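Local coordinates for penicillin binding protein 2X (Streptococcus thermophilus, PDB 5U47) that probably acts as a transpeptidase that cross-links adjacent glycan strands of septal cell-wall peptidoglycan, and is probably inactivated by beta-lactam antibiotics, at residues T683-S688 with T702-D707; N647-L652 with E693-T698; H615-G620 with Q641-T646; Q418-F423 with I542-V547. The protein carries 1 engineered substitution. All coordinates share one frame; numbering follows the deposited sequence. Where two conformers were deposited one is given.

Contact 1 (T683-S688 with T702-D707); sequences TVTKQS and TITLGD
Thr702 meets Ser688 twice, in a worked case of an antiparallel ribbon that has to absorb an extra residue. The N-H of Thr702 runs almost straight (172°) to Ser688 OG at 2.8 Å, while the O of Thr702 accepts from the N of Ser688. The serine hydroxyl reaches the neighbouring strand because chi1 (67°) sets OG between its own backbone N and carbonyl carbon.

Ile703, in a non-hydrogen-bonded pair with Gln687, works with two branches: CD1 lies against Gln687 CB at 3.7 Å, and CG2 touches Val684 CG2, also at 3.7 Å.

At Thr704 the register slips by one residue. Thr704 N donates to Lys686 O at 2.9 Å, but Thr704 O receives both Thr685 N, at 2.8 Å, and, weakly, Lys686 N at 3.5 Å. Two residues facing one make this a classic beta bulge. The bulged Thr685 also sets OG1 beside the methyl CG2 of Thr704.

Leu705 returns to the face that carries Ile703 and Val684, its CD2 4.0 Å from Val684 CG2. Gly706 then closes the ladder: its N donates to Thr683 O at 2.8 Å, and its O accepts from Thr683 N, which stands well above the carbonyl plane. The methyl CG2 of Thr685 rests on the backbone of this glycine.

In the second PASTA domain the strand 700-706 is central, with 683-687 antiparallel on one flank and 673-677 parallel on the other. Helix 660-670 lies over the Val684 and Leu705 face, where Val684 meets Val663 and Leu705 meets Lys660.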
loop_
_atom_site.group_PDB
_atom_site.type_symbol
_atom_site.label_atom_id
_atom_site.label_comp_id
_atom_site.label_asym_id
_atom_site.label_seq_id
_atom_site.Cartn_x
_atom_site.Cartn_y
_atom_site.Cartn_z
ATOM N N THR A 683 16.477 -9.218 -21.349
ATOM C CA THR A 683 16.814 -8.879 -19.999
ATOM C C THR A 683 17.570 -10.069 -19.435
ATOM O O THR A 683 17.425 -11.200 -19.903
ATOM C CB THR A 683 15.556 -8.635 -19.137
ATOM O OG1 THR A 683 14.632 -9.706 -19.346
ATOM C CG2 THR A 683 14.878 -7.341 -19.506
ATOM N N VAL A 684 18.351 -9.794 -18.414
ATOM C CA VAL A 684 19.204 -10.781 -17.783
ATOM C C VAL A 684 18.414 -11.961 -17.208
ATOM O O VAL A 684 17.426 -11.767 -16.456
ATOM C CB VAL A 684 20.012 -10.120 -16.654
ATOM C CG1 VAL A 684 20.853 -11.135 -15.883
ATOM C CG2 VAL A 684 20.877 -9.007 -17.212
ATOM N N THR A 685 18.842 -13.167 -17.579
ATOM C CA THR A 685 18.263 -14.406 -17.033
ATOM C C THR A 685 19.288 -15.208 -16.224
ATOM O O THR A 685 18.904 -16.078 -15.460
ATOM C CB THR A 685 17.655 -15.319 -18.114
ATOM O OG1 THR A 685 18.644 -15.631 -19.111
ATOM C CG2 THR A 685 16.439 -14.649 -18.763
ATOM N N LYS A 686 20.578 -14.943 -16.424
ATOM C CA LYS A 686 21.631 -15.633 -15.669
ATOM C C LYS A 686 22.878 -14.756 -15.612
ATOM O O LYS A 686 23.128 -13.956 -16.518
ATOM C CB LYS A 686 21.987 -17.000 -16.290
ATOM C CG LYS A 686 20.832 -17.994 -16.401
ATOM C CD LYS A 686 21.266 -19.365 -16.902
ATOM C CE LYS A 686 22.157 -20.081 -15.894
ATOM N NZ LYS A 686 22.491 -21.466 -16.337
ATOM N N GLN A 687 23.647 -14.905 -14.534
ATOM C CA GLN A 687 24.912 -14.178 -14.359
ATOM C C GLN A 687 25.924 -15.222 -13.880
ATOM O O GLN A 687 25.581 -16.084 -13.088
ATOM C CB GLN A 687 24.757 -13.006 -13.384
ATOM C CG GLN A 687 24.344 -13.369 -11.968
ATOM C CD GLN A 687 23.960 -12.132 -11.187
ATOM O OE1 GLN A 687 22.879 -11.596 -11.384
ATOM N NE2 GLN A 687 24.828 -11.682 -10.292
ATOM N N SER A 688 27.148 -15.160 -14.397
ATOM C CA SER A 688 28.185 -16.166 -14.091
ATOM C C SER A 688 28.873 -15.921 -12.752
ATOM O O SER A 688 29.567 -16.795 -12.252
ATOM C CB SER A 688 29.234 -16.208 -15.211
ATOM O OG SER A 688 29.986 -14.992 -15.253
ATOM N N THR A 702 29.845 -13.160 -17.344
ATOM C CA THR A 702 29.092 -13.622 -18.494
ATOM C C THR A 702 27.622 -13.458 -18.112
ATOM O O THR A 702 27.142 -14.044 -17.131
ATOM C CB THR A 702 29.397 -15.071 -18.896
ATOM O OG1 THR A 702 30.745 -15.154 -19.340
ATOM C CG2 THR A 702 28.489 -15.511 -20.047
ATOM N N ILE A 703 26.929 -12.631 -18.878
ATOM C CA ILE A 703 25.514 -12.365 -18.667
ATOM C C ILE A 703 24.701 -13.001 -19.788
ATOM O O ILE A 703 24.950 -12.736 -20.972
ATOM C CB ILE A 703 25.270 -10.854 -18.703
ATOM C CG1 ILE A 703 25.861 -10.190 -17.452
ATOM C CG2 ILE A 703 23.787 -10.518 -18.858
ATOM C CD1 ILE A 703 25.149 -10.528 -16.163
ATOM N N THR A 704 23.703 -13.788 -19.405
ATOM C CA THR A 704 22.785 -14.392 -20.344
ATOM C C THR A 704 21.546 -13.505 -20.401
ATOM O O THR A 704 21.004 -13.103 -19.361
ATOM C CB THR A 704 22.408 -15.817 -19.910
ATOM O OG1 THR A 704 23.602 -16.595 -19.790
ATOM C CG2 THR A 704 21.460 -16.497 -20.931
ATOM N N LEU A 705 21.117 -13.187 -21.614
ATOM C CA LEU A 705 19.926 -12.373 -21.843
ATOM C C LEU A 705 18.809 -13.247 -22.433
ATOM O O LEU A 705 19.062 -14.107 -23.267
ATOM C CB LEU A 705 20.228 -11.230 -22.818
ATOM C CG LEU A 705 21.308 -10.241 -22.413
ATOM C CD1 LEU A 705 21.612 -9.312 -23.578
ATOM C CD2 LEU A 705 20.892 -9.470 -21.176
ATOM N N GLY A 706 17.582 -13.015 -21.981
ATOM C CA GLY A 706 16.404 -13.733 -22.470
ATOM C C GLY A 706 15.363 -12.708 -22.900
ATOM O O GLY A 706 14.868 -11.929 -22.073
ATOM N N ASP A 707 15.059 -12.676 -24.199
ATOM C CA ASP A 707 14.046 -11.736 -24.728
ATOM C C ASP A 707 12.681 -12.438 -24.783
ATOM O O ASP A 707 12.127 -12.768 -23.727
ATOM C CB ASP A 707 14.461 -11.105 -26.090
ATOM C CG ASP A 707 14.949 -12.135 -27.128
ATOM O OD1 ASP A 707 15.529 -13.176 -26.743
ATOM O OD2 ASP A 707 14.785 -11.879 -28.341
ATOM O OXT ASP A 707 12.098 -12.708 -25.836
#

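Contact 2 (N647-L652 with E693-T698); sequences NEFTEL and EALSKT
Glu651 and Ala694 form a single backbone bridge between two loops, with Leu695 N donating to Thr650 O and Leu652 N to Glu693 O, each at 2.8 Å and the first nearly straight (176°). Thr650 O has a second donor, a water that also accepts from Ser696 N, so this carbonyl accepts two hydrogen bonds.

Leu695 supplies most of the apolar contact, its two methyls illustrating how one branched side chain can serve two partners. CD1 sits over the centre of the Phe649 ring, 3.8 Å from the centroid and only 9° off the normal, a CH-pi contact in which all six ring carbons lie at similar distances. CD2 turns to Leu652, 3.8 Å from its backbone N and 4.1 Å from its CD1.

The segment 647-652 belongs to the connection that leads from strand 641-646 of the first PASTA domain to helix 660-670 of the second, and the bridge ties it to the loop before strand 700-706. Leu652 and Leu695 both pack on Phe666 of that helix, and Phe649 on its Lys670.

On the other loop, Thr698 OG1 donates to Ala694 O at 2.7 Å from above the carbonyl plane, fastening the turn that follows the bridge. A long salt bridge joins Lys697 NZ to Glu693 OE1 across the same turn.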
loop_
_atom_site.group_PDB
_atom_site.type_symbol
_atom_site.label_atom_id
_atom_site.label_comp_id
_atom_site.label_asym_id
_atom_site.label_seq_id
_atom_site.Cartn_x
_atom_site.Cartn_y
_atom_site.Cartn_z
ATOM N N ASN A 647 26.333 6.233 -2.985
ATOM C CA ASN A 647 27.736 6.498 -2.683
ATOM C C ASN A 647 28.450 5.353 -1.943
ATOM O O ASN A 647 29.623 5.477 -1.641
ATOM C CB ASN A 647 27.919 7.832 -1.940
ATOM C CG ASN A 647 27.270 7.851 -0.578
ATOM O OD1 ASN A 647 26.254 7.194 -0.336
ATOM N ND2 ASN A 647 27.824 8.652 0.309
ATOM N N GLU A 648 27.755 4.256 -1.643
ATOM C CA GLU A 648 28.410 3.093 -1.018
ATOM C C GLU A 648 27.933 1.829 -1.721
ATOM O O GLU A 648 26.910 1.245 -1.363
ATOM C CB GLU A 648 28.162 3.029 0.482
ATOM C CG GLU A 648 28.928 1.888 1.131
ATOM C CD GLU A 648 28.805 1.856 2.637
ATOM O OE1 GLU A 648 28.041 2.675 3.196
ATOM O OE2 GLU A 648 29.470 0.995 3.256
ATOM N N PHE A 649 28.710 1.408 -2.710
ATOM C CA PHE A 649 28.351 0.289 -3.582
ATOM C C PHE A 649 29.591 -0.564 -3.831
ATOM O O PHE A 649 30.470 -0.178 -4.603
ATOM C CB PHE A 649 27.742 0.868 -4.879
ATOM C CG PHE A 649 27.401 -0.159 -5.934
ATOM C CD1 PHE A 649 26.689 -1.305 -5.612
ATOM C CD2 PHE A 649 27.733 0.067 -7.260
ATOM C CE1 PHE A 649 26.356 -2.235 -6.588
ATOM C CE2 PHE A 649 27.396 -0.855 -8.244
ATOM C CZ PHE A 649 26.707 -2.009 -7.907
ATOM N N THR A 650 29.647 -1.718 -3.166
ATOM C CA THR A 650 30.821 -2.597 -3.230
ATOM C C THR A 650 30.581 -4.061 -3.593
ATOM O O THR A 650 31.550 -4.784 -3.826
ATOM C CB THR A 650 31.531 -2.629 -1.862
ATOM O OG1 THR A 650 30.635 -3.177 -0.888
ATOM C CG2 THR A 650 31.983 -1.223 -1.432
ATOM N N GLU A 651 29.327 -4.509 -3.598
ATOM C CA GLU A 651 28.979 -5.906 -3.917
ATOM C C GLU A 651 28.135 -6.034 -5.190
ATOM O O GLU A 651 27.287 -5.182 -5.466
ATOM C CB GLU A 651 28.209 -6.535 -2.752
ATOM C CG GLU A 651 29.024 -6.732 -1.480
ATOM C CD GLU A 651 28.237 -7.438 -0.370
ATOM O OE1 GLU A 651 26.987 -7.465 -0.422
ATOM O OE2 GLU A 651 28.872 -7.967 0.570
ATOM N N LEU A 652 28.368 -7.113 -5.944
ATOM C CA LEU A 652 27.643 -7.380 -7.174
ATOM C C LEU A 652 26.165 -7.614 -6.869
ATOM O O LEU A 652 25.835 -8.411 -5.986
ATOM C CB LEU A 652 28.184 -8.640 -7.853
ATOM C CG LEU A 652 27.631 -8.978 -9.241
ATOM C CD1 LEU A 652 27.985 -7.883 -10.240
ATOM C CD2 LEU A 652 28.215 -10.305 -9.690
ATOM N N GLU A 693 29.263 -10.877 -4.435
ATOM C CA GLU A 693 30.716 -10.967 -4.561
ATOM C C GLU A 693 31.268 -9.552 -4.622
ATOM O O GLU A 693 30.606 -8.644 -5.141
ATOM C CB GLU A 693 31.107 -11.732 -5.823
ATOM C CG GLU A 693 30.694 -13.194 -5.821
ATOM C CD GLU A 693 31.509 -14.053 -4.872
ATOM O OE1 GLU A 693 32.750 -13.868 -4.785
ATOM O OE2 GLU A 693 30.902 -14.940 -4.230
ATOM N N ALA A 694 32.468 -9.359 -4.086
ATOM C CA ALA A 694 33.100 -8.045 -4.080
ATOM C C ALA A 694 33.317 -7.508 -5.502
ATOM O O ALA A 694 33.827 -8.221 -6.371
ATOM C CB ALA A 694 34.437 -8.108 -3.329
ATOM N N LEU A 695 32.909 -6.262 -5.746
ATOM C CA LEU A 695 33.134 -5.630 -7.050
ATOM C C LEU A 695 34.638 -5.443 -7.330
ATOM O O LEU A 695 35.074 -5.561 -8.481
ATOM C CB LEU A 695 32.412 -4.284 -7.137
ATOM C CG LEU A 695 30.884 -4.386 -7.117
ATOM C CD1 LEU A 695 30.262 -3.017 -6.961
ATOM C CD2 LEU A 695 30.391 -5.077 -8.380
ATOM N N SER A 696 35.411 -5.190 -6.270
ATOM C CA SER A 696 36.860 -4.996 -6.369
ATOM C C SER A 696 37.600 -6.201 -6.945
ATOM O O SER A 696 38.698 -6.048 -7.466
ATOM C CB SER A 696 37.451 -4.668 -4.997
ATOM O OG SER A 696 37.282 -5.757 -4.100
ATOM N N LYS A 697 37.035 -7.393 -6.824
ATOM C CA LYS A 697 37.676 -8.571 -7.417
ATOM C C LYS A 697 36.942 -9.121 -8.652
ATOM O O LYS A 697 37.383 -10.109 -9.234
ATOM C CB LYS A 697 37.893 -9.676 -6.384
ATOM C CG LYS A 697 36.685 -10.511 -6.030
ATOM C CD LYS A 697 37.133 -11.785 -5.315
ATOM C CE LYS A 697 36.024 -12.828 -5.258
ATOM N NZ LYS A 697 36.563 -14.136 -4.770
ATOM N N THR A 698 35.858 -8.461 -9.062
ATOM C CA THR A 698 35.074 -8.899 -10.196
ATOM C C THR A 698 35.523 -8.131 -11.444
ATOM O O THR A 698 35.275 -6.926 -11.553
ATOM C CB THR A 698 33.574 -8.670 -9.908
ATOM O OG1 THR A 698 33.196 -9.402 -8.721
ATOM C CG2 THR A 698 32.717 -9.136 -11.081
HETATM O O HOH W 1 34.282 -4.261 -3.927
#

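Contact 3 (H615-G620 with Q641-T646); sequences HPIVLG and QILIMT
Leu619 O is gripped twice by Thr646, whose N lies 3.0 Å away in the carbonyl plane and whose OG1 donates at 2.9 Å. The hydroxyl reaches it from between the threonine's backbone N and carbonyl carbon (chi1 70°), and OG1 in turn accepts from Gly622 N. Another close meeting lies near the opposite end, where Ile617 CD1 presses on Gln641 CD at 3.4 Å. The amide of Gln641 is hydrogen-bonded through OE1 to Thr659 N and through NE2 to Gly657 O, which would limit its rotation beside the methyl.

Between these ends the strands run parallel and in register, with Leu619 N on Ile644 O at 2.7 Å as one rung. This is the parallel pair of a PASTA fold: strand 615-619 is an edge, and 641-646 is the middle strand, with 625-628 beyond it. Helix 602-611 packs on the face bearing Ile642 and Ile644; on the other face Leu619, Leu643 and Met645 meet Trp669 of helix 660-670.

The contact is looser at the partly exposed Val618, whose CG2 is 4.5 Å from Ile644 CD1, whereas Pro616 CB on the same face comes within 4.0 Å of that methyl. CG1 of Val618 touches Thr646 CG2 at 3.7 Å, the two side chains crossing at about a right angle.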
loop_
_atom_site.group_PDB
_atom_site.type_symbol
_atom_site.label_atom_id
_atom_site.label_comp_id
_atom_site.label_asym_id
_atom_site.label_seq_id
_atom_site.Cartn_x
_atom_site.Cartn_y
_atom_site.Cartn_z
ATOM N N HIS A 615 10.681 2.241 -12.698
ATOM C CA HIS A 615 11.154 1.031 -11.990
ATOM C C HIS A 615 12.636 1.221 -11.664
ATOM O O HIS A 615 13.507 0.800 -12.433
ATOM C CB HIS A 615 10.971 -0.247 -12.829
ATOM C CG HIS A 615 9.542 -0.620 -13.084
ATOM N ND1 HIS A 615 9.192 -1.643 -13.937
ATOM C CD2 HIS A 615 8.379 -0.079 -12.642
ATOM C CE1 HIS A 615 7.876 -1.755 -13.963
ATOM N NE2 HIS A 615 7.359 -0.816 -13.188
ATOM N N PRO A 616 12.930 1.875 -10.528
ATOM C CA PRO A 616 14.304 2.131 -10.178
ATOM C C PRO A 616 14.991 0.931 -9.546
ATOM O O PRO A 616 14.339 0.094 -8.928
ATOM C CB PRO A 616 14.180 3.243 -9.139
ATOM C CG PRO A 616 12.908 2.952 -8.445
ATOM C CD PRO A 616 12.001 2.371 -9.496
ATOM N N ILE A 617 16.301 0.849 -9.737
ATOM C CA ILE A 617 17.136 -0.169 -9.104
ATOM C C ILE A 617 18.195 0.621 -8.327
ATOM O O ILE A 617 18.994 1.363 -8.937
ATOM C CB ILE A 617 17.858 -1.064 -10.123
ATOM C CG1 ILE A 617 16.841 -1.820 -10.989
ATOM C CG2 ILE A 617 18.780 -2.017 -9.390
ATOM C CD1 ILE A 617 17.448 -2.482 -12.209
ATOM N N VAL A 618 18.182 0.478 -7.004
ATOM C CA VAL A 618 19.106 1.192 -6.132
ATOM C C VAL A 618 20.319 0.297 -5.937
ATOM O O VAL A 618 20.172 -0.854 -5.496
ATOM C CB VAL A 618 18.440 1.550 -4.797
ATOM C CG1 VAL A 618 19.429 2.171 -3.814
ATOM C CG2 VAL A 618 17.279 2.517 -5.044
ATOM N N LEU A 619 21.500 0.809 -6.307
ATOM C CA LEU A 619 22.739 0.049 -6.192
ATOM C C LEU A 619 23.510 0.453 -4.950
ATOM O O LEU A 619 23.958 1.610 -4.824
ATOM C CB LEU A 619 23.634 0.261 -7.415
ATOM C CG LEU A 619 23.029 -0.056 -8.782
ATOM C CD1 LEU A 619 23.976 0.362 -9.886
ATOM C CD2 LEU A 619 22.686 -1.533 -8.901
ATOM N N GLY A 620 23.673 -0.493 -4.029
ATOM C CA GLY A 620 24.442 -0.220 -2.826
ATOM C C GLY A 620 23.618 0.234 -1.638
ATOM O O GLY A 620 22.400 0.229 -1.681
ATOM N N GLN A 641 13.106 0.993 -16.580
ATOM C CA GLN A 641 14.015 0.580 -15.536
ATOM C C GLN A 641 15.247 1.470 -15.570
ATOM O O GLN A 641 15.883 1.605 -16.607
ATOM C CB GLN A 641 14.420 -0.861 -15.784
ATOM C CG GLN A 641 15.259 -1.509 -14.695
ATOM C CD GLN A 641 15.766 -2.859 -15.165
ATOM O OE1 GLN A 641 16.740 -2.933 -15.918
ATOM N NE2 GLN A 641 15.078 -3.932 -14.760
ATOM N N ILE A 642 15.597 2.057 -14.433
ATOM C CA ILE A 642 16.766 2.919 -14.352
ATOM C C ILE A 642 17.631 2.518 -13.166
ATOM O O ILE A 642 17.147 1.872 -12.223
ATOM C CB ILE A 642 16.379 4.416 -14.246
ATOM C CG1 ILE A 642 15.734 4.735 -12.894
ATOM C CG2 ILE A 642 15.490 4.820 -15.428
ATOM C CD1 ILE A 642 15.666 6.215 -12.599
ATOM N N LEU A 643 18.905 2.902 -13.219
ATOM C CA LEU A 643 19.842 2.617 -12.134
ATOM C C LEU A 643 20.129 3.874 -11.325
ATOM O O LEU A 643 20.339 4.938 -11.898
ATOM C CB LEU A 643 21.166 2.126 -12.669
ATOM C CG LEU A 643 21.212 0.879 -13.532
ATOM C CD1 LEU A 643 22.660 0.645 -13.947
ATOM C CD2 LEU A 643 20.639 -0.319 -12.785
ATOM N N ILE A 644 20.134 3.730 -10.006
ATOM C CA ILE A 644 20.491 4.794 -9.069
ATOM C C ILE A 644 21.673 4.218 -8.301
ATOM O O ILE A 644 21.507 3.284 -7.502
ATOM C CB ILE A 644 19.343 5.140 -8.101
ATOM C CG1 ILE A 644 18.139 5.704 -8.855
ATOM C CG2 ILE A 644 19.788 6.155 -7.051
ATOM C CD1 ILE A 644 16.907 5.854 -7.976
ATOM N N MET A 645 22.874 4.731 -8.563
ATOM C CA MET A 645 24.057 4.248 -7.844
ATOM C C MET A 645 24.287 5.120 -6.629
ATOM O O MET A 645 24.474 6.319 -6.763
ATOM C CB MET A 645 25.304 4.258 -8.712
ATOM C CG MET A 645 26.487 3.498 -8.097
ATOM S SD MET A 645 27.951 3.610 -9.141
ATOM C CE MET A 645 28.498 5.272 -8.776
ATOM N N THR A 646 24.290 4.510 -5.448
ATOM C CA THR A 646 24.500 5.268 -4.222
ATOM C C THR A 646 25.988 5.463 -4.013
ATOM O O THR A 646 26.807 4.896 -4.744
ATOM C CB THR A 646 23.942 4.551 -2.987
ATOM O OG1 THR A 646 24.744 3.397 -2.698
ATOM C CG2 THR A 646 22.495 4.152 -3.210
#

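Contact 4 (Q418-F423 with I542-V547); sequences QMLRAF and IMYVTV
Helix 416-427 lies on the five-stranded antiparallel sheet of the transpeptidase domain, in the helix-on-sheet packing of penicillin-recognising enzymes, and sets Met419, Leu420 and Phe423 against Tyr544 and Ile542. The principle at work is an aromatic ring reached from several directions by residues about one turn apart on a helix.

Phe423 comes edge first: its CE2 stands 3.7 Å from Tyr544 CD1, above the tyrosine face and offset toward the rim. With centroids 5.4 Å apart and planes at 69°, this is a T-shaped stack. The opposite face of the tyrosine receives Thr546 CG2, from two residues further along the same strand, so the ring is held between the two.

With CG anti to the backbone N (chi1 180°), the Tyr544 ring extends from the strand toward the helix. Leu420 CD2 approaches near the base of the ring, 3.8 Å from Tyr544 CB. Near the far end, Met419 CB is 4.0 Å from Tyr544 CE2 and Met419 CG 3.8 Å from Tyr544 OH. That buried hydroxyl is hydrogen-bonded to the hydroxyl of Tyr291. Phe423 CB also lies 4.3 Å from Ile542 CG2.

Strand 541-548 runs between 245-252 and 526-534; Leu420 also touches the first and Phe423 the second, while Met543 and Val545 turn to helix 558-572 on the other side of the sheet.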
loop_
_atom_site.group_PDB
_atom_site.type_symbol
_atom_site.label_atom_id
_atom_site.label_comp_id
_atom_site.label_asym_id
_atom_site.label_seq_id
_atom_site.Cartn_x
_atom_site.Cartn_y
_atom_site.Cartn_z
ATOM N N GLN A 418 7.030 -6.702 2.994
ATOM C CA GLN A 418 8.259 -7.497 2.750
ATOM C C GLN A 418 7.913 -8.986 2.572
ATOM O O GLN A 418 8.463 -9.676 1.699
ATOM C CB GLN A 418 9.274 -7.311 3.867
ATOM C CG GLN A 418 9.958 -5.961 3.834
ATOM C CD GLN A 418 10.891 -5.755 4.997
ATOM O OE1 GLN A 418 10.586 -6.158 6.126
ATOM N NE2 GLN A 418 12.021 -5.091 4.743
ATOM N N MET A 419 6.968 -9.474 3.380
ATOM C CA MET A 419 6.530 -10.848 3.228
ATOM C C MET A 419 5.858 -11.053 1.875
ATOM O O MET A 419 6.115 -12.040 1.200
ATOM C CB MET A 419 5.592 -11.273 4.367
ATOM C CG MET A 419 6.270 -11.314 5.739
ATOM S SD MET A 419 7.692 -12.430 5.827
ATOM C CE MET A 419 6.940 -14.026 5.539
ATOM N N LEU A 420 4.993 -10.123 1.477
ATOM C CA LEU A 420 4.307 -10.234 0.186
ATOM C C LEU A 420 5.307 -10.290 -0.962
ATOM O O LEU A 420 5.157 -11.094 -1.875
ATOM C CB LEU A 420 3.317 -9.074 -0.023
ATOM C CG LEU A 420 2.139 -9.001 0.983
ATOM C CD1 LEU A 420 1.301 -7.754 0.713
ATOM C CD2 LEU A 420 1.254 -10.244 0.903
ATOM N N ARG A 421 6.301 -9.415 -0.899
ATOM C CA ARG A 421 7.343 -9.351 -1.914
ATOM C C ARG A 421 8.070 -10.713 -2.019
ATOM O O ARG A 421 8.271 -11.232 -3.116
ATOM C CB ARG A 421 8.332 -8.249 -1.561
ATOM C CG ARG A 421 9.511 -8.129 -2.500
ATOM C CD ARG A 421 10.432 -6.974 -2.114
ATOM N NE ARG A 421 10.945 -7.156 -0.769
ATOM C CZ ARG A 421 11.713 -6.293 -0.092
ATOM N NH1 ARG A 421 12.074 -6.592 1.141
ATOM N NH2 ARG A 421 12.114 -5.152 -0.613
ATOM N N ALA A 422 8.417 -11.292 -0.879
ATOM C CA ALA A 422 9.113 -12.584 -0.838
ATOM C C ALA A 422 8.227 -13.682 -1.402
ATOM O O ALA A 422 8.701 -14.532 -2.176
ATOM C CB ALA A 422 9.537 -12.915 0.588
ATOM N N PHE A 423 6.934 -13.650 -1.032
ATOM C CA PHE A 423 5.990 -14.647 -1.531
ATOM C C PHE A 423 5.851 -14.628 -3.058
ATOM O O PHE A 423 5.588 -15.678 -3.666
ATOM C CB PHE A 423 4.591 -14.505 -0.909
ATOM C CG PHE A 423 4.525 -14.802 0.578
ATOM C CD1 PHE A 423 5.210 -15.878 1.135
ATOM C CD2 PHE A 423 3.694 -14.056 1.398
ATOM C CE1 PHE A 423 5.108 -16.166 2.504
ATOM C CE2 PHE A 423 3.594 -14.336 2.761
ATOM C CZ PHE A 423 4.308 -15.386 3.308
ATOM N N ILE A 542 -2.329 -14.839 -4.445
ATOM C CA ILE A 542 -1.669 -15.057 -3.172
ATOM C C ILE A 542 -2.526 -14.306 -2.147
ATOM O O ILE A 542 -2.969 -13.170 -2.400
ATOM C CB ILE A 542 -0.269 -14.393 -3.093
ATOM C CG1 ILE A 542 0.670 -14.929 -4.170
ATOM C CG2 ILE A 542 0.363 -14.623 -1.714
ATOM C CD1 ILE A 542 1.885 -14.030 -4.388
ATOM N N MET A 543 -2.751 -14.929 -1.003
ATOM C CA MET A 543 -3.443 -14.265 0.089
ATOM C C MET A 543 -2.642 -14.460 1.370
ATOM O O MET A 543 -2.140 -15.557 1.644
ATOM C CB MET A 543 -4.862 -14.787 0.239
ATOM C CG MET A 543 -5.665 -14.004 1.250
ATOM S SD MET A 543 -7.416 -14.416 1.163
ATOM C CE MET A 543 -8.051 -13.153 2.255
ATOM N N TYR A 544 -2.526 -13.400 2.154
ATOM C CA TYR A 544 -1.785 -13.435 3.423
ATOM C C TYR A 544 -2.653 -12.830 4.503
ATOM O O TYR A 544 -3.140 -11.697 4.355
ATOM C CB TYR A 544 -0.476 -12.671 3.260
ATOM C CG TYR A 544 0.431 -12.583 4.467
ATOM C CD1 TYR A 544 0.807 -13.719 5.175
ATOM C CD2 TYR A 544 1.028 -11.388 4.814
ATOM C CE1 TYR A 544 1.688 -13.644 6.245
ATOM C CE2 TYR A 544 1.904 -11.303 5.893
ATOM C CZ TYR A 544 2.240 -12.435 6.596
ATOM O OH TYR A 544 3.114 -12.355 7.666
ATOM N N VAL A 545 -2.834 -13.574 5.593
ATOM C CA VAL A 545 -3.686 -13.155 6.700
ATOM C C VAL A 545 -2.943 -13.277 8.004
ATOM O O VAL A 545 -2.213 -14.256 8.198
ATOM C CB VAL A 545 -4.959 -14.030 6.751
ATOM C CG1 VAL A 545 -5.870 -13.621 7.902
ATOM C CG2 VAL A 545 -5.700 -13.941 5.434
ATOM N N THR A 546 -3.119 -12.290 8.891
ATOM C CA THR A 546 -2.510 -12.298 10.211
ATOM C C THR A 546 -3.536 -11.831 11.250
ATOM O O THR A 546 -4.440 -11.081 10.934
ATOM C CB THR A 546 -1.282 -11.353 10.325
ATOM O OG1 THR A 546 -1.711 -9.981 10.411
ATOM C CG2 THR A 546 -0.303 -11.525 9.135
ATOM N N VAL A 547 -3.389 -12.321 12.473
ATOM C CA VAL A 547 -4.185 -11.913 13.614
ATOM C C VAL A 547 -3.265 -12.010 14.837
ATOM O O VAL A 547 -2.599 -13.041 15.054
ATOM C CB VAL A 547 -5.481 -12.751 13.805
ATOM C CG1 VAL A 547 -5.181 -14.223 13.973
ATOM C CG2 VAL A 547 -6.281 -12.233 14.998
#

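How the contacts relate
Contacts 1, 2 and 3 belong to the C-terminal PASTA region, whereas contact 4 lies in the transpeptidase domain. Contact 2 is the meeting point of the first three: Leu652 CD2 lies 3.7 Å from Gln687 NE2 of contact 1, and Phe649 CD1 lies 3.5 Å from Gly620 N of contact 3, so it touches both PASTA sheets. Contacts 1 and 3 do not touch, their nearest atoms being about 6 Å apart. Contact 4 stands about 10 Å, nearest atoms, from contact 3 and about 15 Å from contact 2. Its Phe423 lies near, without touching, residues of a probable SxxK motif, among them Ser295 and Lys298, consistent with the active site of this family.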